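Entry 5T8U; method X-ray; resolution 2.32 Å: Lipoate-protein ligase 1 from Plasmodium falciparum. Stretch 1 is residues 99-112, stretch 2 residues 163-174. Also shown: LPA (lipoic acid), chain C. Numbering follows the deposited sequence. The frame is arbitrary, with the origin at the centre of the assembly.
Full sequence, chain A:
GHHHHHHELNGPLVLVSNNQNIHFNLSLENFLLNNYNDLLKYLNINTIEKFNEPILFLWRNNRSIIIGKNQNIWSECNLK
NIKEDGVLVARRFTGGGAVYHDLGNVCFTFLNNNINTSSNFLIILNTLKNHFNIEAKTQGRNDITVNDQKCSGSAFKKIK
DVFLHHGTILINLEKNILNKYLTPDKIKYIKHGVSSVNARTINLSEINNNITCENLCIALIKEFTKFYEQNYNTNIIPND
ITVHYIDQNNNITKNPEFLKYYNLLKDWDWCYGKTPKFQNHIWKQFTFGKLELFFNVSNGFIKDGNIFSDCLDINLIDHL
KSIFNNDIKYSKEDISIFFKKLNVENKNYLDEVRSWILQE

Stretch 1 (99-112) VYHDLGNVCFTFLN
Stretch 2 (163-174) FLHHGTILINLE

Strands 105-112 and 163-170 run antiparallel, their directions 168° apart and their axes 4.5 Å at closest approach. Both have extended beta backbones. Asn105 pairs with Leu170, and the register continues to Asn112 opposite Phe163. The contact buries 1074 Å².

Val106 and Ile169, Phe108 and Gly167, Phe110 and His165, and Asn112 and Phe163 are the hydrogen-bonded pairs. Each makes two N-to-O bonds; Phe108 N to Gly167 O and Gly167 N to Phe108 O are both 2.9 Å. The side chains of Val106, Phe108, Phe110 and Asn112 share one face with those of Ile169, His165 and Phe163; Gly167 has none.

There Phe108 takes chi1 p (64°) and chi2 90°, which lays its ring over Gly167. Gly167 CA lies 3.8 Å from the Phe108 ring centroid. Glycine suits the site, since an ideal CB would be 2.5 Å from Phe108 CZ. The edge of Phe108 meets the face of His165 (chi1 t), planes at 74°. Phe108 CD2 also packs on Ile169 CG1 at 3.7 Å; Ile169 is m, t. Val106 (t) places CG2 3.7 Å from Ile171 CG1.

The other face carries Asn105, Cys107, Thr109 and Leu111, with Leu164, His166, Thr168 and Leu170. Leu111 (m, t) puts CD2 3.5 Å from Leu164 CG. Thr168 (t) donates a weak bond from OG1 to Val106 O, 3.3 Å. His166 (chi1 81°, p) brings ND1 within 3.2 Å of lipoic acid C8; Gly167 C is 3.4 Å from its C7.

A type I turn from Asp102 to Asn105 leads into the strand. Asp102 (p) accepts Gly104 N at OD1, 2.8 Å. Asn105 (p) accepts Asp102 N at OD1, 2.8 Å. Gly104 O receives Asn172 N at a very short 2.4 Å. A CB on Gly104 would lie 2.3 Å from Asn172 O. Leu173 (t, p), poorly ordered, reaches Tyr100 (t): CD1 to CD2, 3.6 Å.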

# COMPACT_ATOMS: atom_id res chain seq x y z
N VAL A 99 -8.35 5.66 -2.22
CA VAL A 99 -8.55 5.20 -3.59
C VAL A 99 -9.81 4.35 -3.65
O VAL A 99 -10.31 3.84 -2.64
CB VAL A 99 -7.34 4.40 -4.12
CG1 VAL A 99 -6.11 5.29 -4.20
CG2 VAL A 99 -7.08 3.19 -3.24
N TYR A 100 -10.33 4.19 -4.87
CA TYR A 100 -11.53 3.42 -5.14
C TYR A 100 -11.16 2.19 -5.96
O TYR A 100 -10.28 2.25 -6.82
CB TYR A 100 -12.55 4.28 -5.90
CG TYR A 100 -13.78 3.55 -6.37
CD1 TYR A 100 -14.85 3.31 -5.51
CD2 TYR A 100 -13.90 3.11 -7.68
CE1 TYR A 100 -15.98 2.65 -5.94
CE2 TYR A 100 -15.03 2.46 -8.12
CZ TYR A 100 -16.07 2.23 -7.25
OH TYR A 100 -17.20 1.58 -7.68
N HIS A 101 -11.85 1.09 -5.70
CA HIS A 101 -11.59 -0.18 -6.37
C HIS A 101 -12.89 -0.73 -6.94
O HIS A 101 -13.97 -0.53 -6.38
CB HIS A 101 -10.98 -1.22 -5.42
CG HIS A 101 -9.51 -1.06 -5.21
ND1 HIS A 101 -8.77 -0.04 -5.77
CD2 HIS A 101 -8.63 -1.81 -4.49
CE1 HIS A 101 -7.51 -0.16 -5.40
NE2 HIS A 101 -7.40 -1.23 -4.63
N ASP A 102 -12.77 -1.44 -8.05
CA ASP A 102 -13.84 -2.28 -8.57
C ASP A 102 -13.20 -3.31 -9.50
O ASP A 102 -11.98 -3.35 -9.67
CB ASP A 102 -14.92 -1.45 -9.27
CG ASP A 102 -14.42 -0.79 -10.55
OD1 ASP A 102 -13.28 -1.07 -10.97
OD2 ASP A 102 -15.18 0.01 -11.13
N LEU A 103 -14.04 -4.14 -10.10
CA LEU A 103 -13.54 -5.20 -10.97
C LEU A 103 -12.87 -4.67 -12.23
O LEU A 103 -12.25 -5.46 -12.96
CB LEU A 103 -14.67 -6.16 -11.34
CG LEU A 103 -15.30 -6.90 -10.15
CD1 LEU A 103 -16.51 -7.70 -10.59
CD2 LEU A 103 -14.28 -7.82 -9.48
N GLY A 104 -12.95 -3.37 -12.50
CA GLY A 104 -12.28 -2.79 -13.63
C GLY A 104 -10.82 -2.47 -13.42
O GLY A 104 -10.19 -1.89 -14.31
N ASN A 105 -10.25 -2.84 -12.27
CA ASN A 105 -8.86 -2.55 -11.98
C ASN A 105 -8.22 -3.77 -11.32
O ASN A 105 -8.89 -4.55 -10.63
CB ASN A 105 -8.70 -1.32 -11.07
CG ASN A 105 -9.11 -1.58 -9.64
OD1 ASN A 105 -10.27 -1.36 -9.26
ND2 ASN A 105 -8.17 -2.04 -8.82
N VAL A 106 -6.92 -3.91 -11.54
CA VAL A 106 -6.14 -5.00 -10.97
C VAL A 106 -5.32 -4.45 -9.81
O VAL A 106 -5.03 -3.25 -9.72
CB VAL A 106 -5.23 -5.66 -12.03
CG1 VAL A 106 -4.53 -6.90 -11.48
CG2 VAL A 106 -6.04 -6.01 -13.28
N CYS A 107 -4.94 -5.34 -8.89
CA CYS A 107 -4.08 -5.00 -7.76
C CYS A 107 -2.90 -5.96 -7.74
O CYS A 107 -3.09 -7.19 -7.75
CB CYS A 107 -4.85 -5.07 -6.43
SG CYS A 107 -6.19 -3.88 -6.26
N PHE A 108 -1.70 -5.41 -7.69
CA PHE A 108 -0.47 -6.18 -7.66
C PHE A 108 0.25 -5.96 -6.34
O PHE A 108 0.19 -4.87 -5.75
CB PHE A 108 0.46 -5.80 -8.82
CG PHE A 108 0.95 -4.38 -8.77
CD1 PHE A 108 2.13 -4.06 -8.11
CD2 PHE A 108 0.24 -3.36 -9.38
CE1 PHE A 108 2.59 -2.76 -8.06
CE2 PHE A 108 0.69 -2.05 -9.33
CZ PHE A 108 1.87 -1.75 -8.67
N THR A 109 0.94 -6.99 -5.87
CA THR A 109 1.69 -6.94 -4.62
C THR A 109 3.03 -7.64 -4.83
O THR A 109 3.07 -8.86 -4.97
CB THR A 109 0.91 -7.59 -3.48
OG1 THR A 109 -0.35 -6.94 -3.31
CG2 THR A 109 1.69 -7.52 -2.17
N PHE A 110 4.10 -6.86 -4.84
CA PHE A 110 5.45 -7.40 -4.90
C PHE A 110 6.01 -7.53 -3.49
O PHE A 110 5.97 -6.56 -2.72
CB PHE A 110 6.37 -6.50 -5.74
CG PHE A 110 6.01 -6.46 -7.20
CD1 PHE A 110 6.46 -7.44 -8.06
CD2 PHE A 110 5.25 -5.42 -7.71
CE1 PHE A 110 6.14 -7.40 -9.41
CE2 PHE A 110 4.93 -5.38 -9.05
CZ PHE A 110 5.37 -6.37 -9.90
N LEU A 111 6.52 -8.71 -3.16
CA LEU A 111 7.23 -8.93 -1.90
C LEU A 111 8.66 -9.32 -2.22
O LEU A 111 8.90 -10.15 -3.10
CB LEU A 111 6.56 -10.01 -1.05
CG LEU A 111 5.06 -9.86 -0.81
CD1 LEU A 111 4.57 -10.99 0.08
CD2 LEU A 111 4.74 -8.52 -0.19
N ASN A 112 9.62 -8.71 -1.52
CA ASN A 112 11.03 -8.96 -1.78
C ASN A 112 11.81 -8.99 -0.48
O ASN A 112 11.33 -8.55 0.57
CB ASN A 112 11.62 -7.90 -2.72
CG ASN A 112 11.00 -7.94 -4.10
OD1 ASN A 112 9.93 -7.36 -4.33
ND2 ASN A 112 11.66 -8.60 -5.04
N PHE A 163 10.02 -6.55 2.18
CA PHE A 163 9.59 -5.28 1.61
C PHE A 163 8.37 -5.53 0.75
O PHE A 163 8.38 -6.41 -0.12
CB PHE A 163 10.70 -4.63 0.78
CG PHE A 163 10.25 -3.42 0.02
CD1 PHE A 163 10.03 -2.21 0.66
CD2 PHE A 163 10.03 -3.49 -1.35
CE1 PHE A 163 9.61 -1.10 -0.05
CE2 PHE A 163 9.61 -2.38 -2.06
CZ PHE A 163 9.40 -1.18 -1.41
N LEU A 164 7.31 -4.75 0.99
CA LEU A 164 6.03 -4.92 0.31
C LEU A 164 5.72 -3.67 -0.50
O LEU A 164 5.56 -2.58 0.07
CB LEU A 164 4.91 -5.19 1.33
CG LEU A 164 3.51 -5.44 0.77
CD1 LEU A 164 2.74 -6.39 1.67
CD2 LEU A 164 2.73 -4.15 0.62
N HIS A 165 5.64 -3.82 -1.81
CA HIS A 165 5.26 -2.76 -2.74
C HIS A 165 3.98 -3.21 -3.44
O HIS A 165 4.03 -4.00 -4.38
CB HIS A 165 6.39 -2.48 -3.74
CG HIS A 165 5.98 -1.64 -4.91
ND1 HIS A 165 6.80 -1.45 -6.00
CD2 HIS A 165 4.86 -0.93 -5.16
CE1 HIS A 165 6.19 -0.67 -6.88
NE2 HIS A 165 5.01 -0.34 -6.39
N HIS A 166 2.84 -2.70 -2.98
CA HIS A 166 1.55 -3.08 -3.55
C HIS A 166 0.87 -1.85 -4.14
O HIS A 166 0.79 -0.81 -3.49
CB HIS A 166 0.65 -3.76 -2.51
CG HIS A 166 -0.07 -2.82 -1.60
ND1 HIS A 166 -1.37 -2.42 -1.82
CD2 HIS A 166 0.33 -2.20 -0.46
CE1 HIS A 166 -1.74 -1.60 -0.85
NE2 HIS A 166 -0.74 -1.45 -0.01
N GLY A 167 0.39 -1.99 -5.38
CA GLY A 167 -0.21 -0.89 -6.10
C GLY A 167 -1.38 -1.37 -6.95
O GLY A 167 -1.68 -2.56 -7.02
N THR A 168 -2.01 -0.40 -7.61
CA THR A 168 -3.19 -0.65 -8.43
C THR A 168 -2.88 -0.30 -9.88
O THR A 168 -2.19 0.69 -10.16
CB THR A 168 -4.39 0.18 -7.95
OG1 THR A 168 -5.53 -0.10 -8.76
CG2 THR A 168 -4.08 1.67 -8.01
N ILE A 169 -3.40 -1.12 -10.79
CA ILE A 169 -3.36 -0.88 -12.23
C ILE A 169 -4.79 -0.68 -12.70
O ILE A 169 -5.71 -1.38 -12.26
CB ILE A 169 -2.69 -2.05 -12.98
CG1 ILE A 169 -1.23 -2.20 -12.54
CG2 ILE A 169 -2.78 -1.83 -14.49
CD1 ILE A 169 -0.56 -3.45 -13.07
N LEU A 170 -4.99 0.28 -13.60
CA LEU A 170 -6.32 0.65 -14.06
C LEU A 170 -6.57 0.07 -15.45
O LEU A 170 -5.89 0.43 -16.42
CB LEU A 170 -6.48 2.17 -14.07
CG LEU A 170 -7.08 2.76 -12.79
CD1 LEU A 170 -6.40 2.23 -11.54
CD2 LEU A 170 -7.00 4.27 -12.84
N ILE A 171 -7.56 -0.82 -15.54
CA ILE A 171 -7.95 -1.45 -16.80
C ILE A 171 -9.24 -0.81 -17.29
O ILE A 171 -9.25 -0.06 -18.27
CB ILE A 171 -8.12 -2.97 -16.64
CG1 ILE A 171 -6.86 -3.60 -16.03
CG2 ILE A 171 -8.47 -3.62 -17.98
CD1 ILE A 171 -5.63 -3.55 -16.90
N ASN A 172 -10.34 -1.10 -16.59
CA ASN A 172 -11.67 -0.64 -16.98
C ASN A 172 -12.39 0.02 -15.80
O ASN A 172 -13.62 -0.03 -15.71
CB ASN A 172 -12.51 -1.80 -17.53
CG ASN A 172 -13.80 -1.33 -18.17
OD1 ASN A 172 -13.88 -0.24 -18.73
ND2 ASN A 172 -14.83 -2.17 -18.09
N LEU A 173 -11.63 0.62 -14.89
CA LEU A 173 -12.23 1.26 -13.72
C LEU A 173 -13.26 2.30 -14.15
O LEU A 173 -13.08 3.01 -15.14
CB LEU A 173 -11.14 1.91 -12.86
CG LEU A 173 -11.63 2.71 -11.65
CD1 LEU A 173 -12.33 1.80 -10.67
CD2 LEU A 173 -10.48 3.45 -10.98
N GLU A 174 -14.35 2.37 -13.40
CA GLU A 174 -15.37 3.40 -13.62
C GLU A 174 -14.80 4.73 -13.14
O GLU A 174 -14.74 5.00 -11.94
CB GLU A 174 -16.65 3.03 -12.88
CG GLU A 174 -17.86 3.87 -13.27
CD GLU A 174 -19.13 3.40 -12.59
OE1 GLU A 174 -20.22 3.90 -12.95
OE2 GLU A 174 -19.04 2.54 -11.69
C1 LPA C . -1.68 6.50 -4.05
O1 LPA C . -2.06 6.93 -5.17
C2 LPA C . -1.33 5.02 -3.88
O2 LPA C . -1.59 7.28 -3.07
C3 LPA C . -2.60 4.19 -4.01
C4 LPA C . -2.35 2.77 -3.50
C5 LPA C . -3.69 2.06 -3.34
C6 LPA C . -3.52 0.80 -2.76
S6 LPA C . -4.85 0.34 -2.13
C7 LPA C . -3.07 -0.55 -4.14
C8 LPA C . -3.82 -1.91 -3.78
S8 LPA C . -4.85 -1.58 -2.31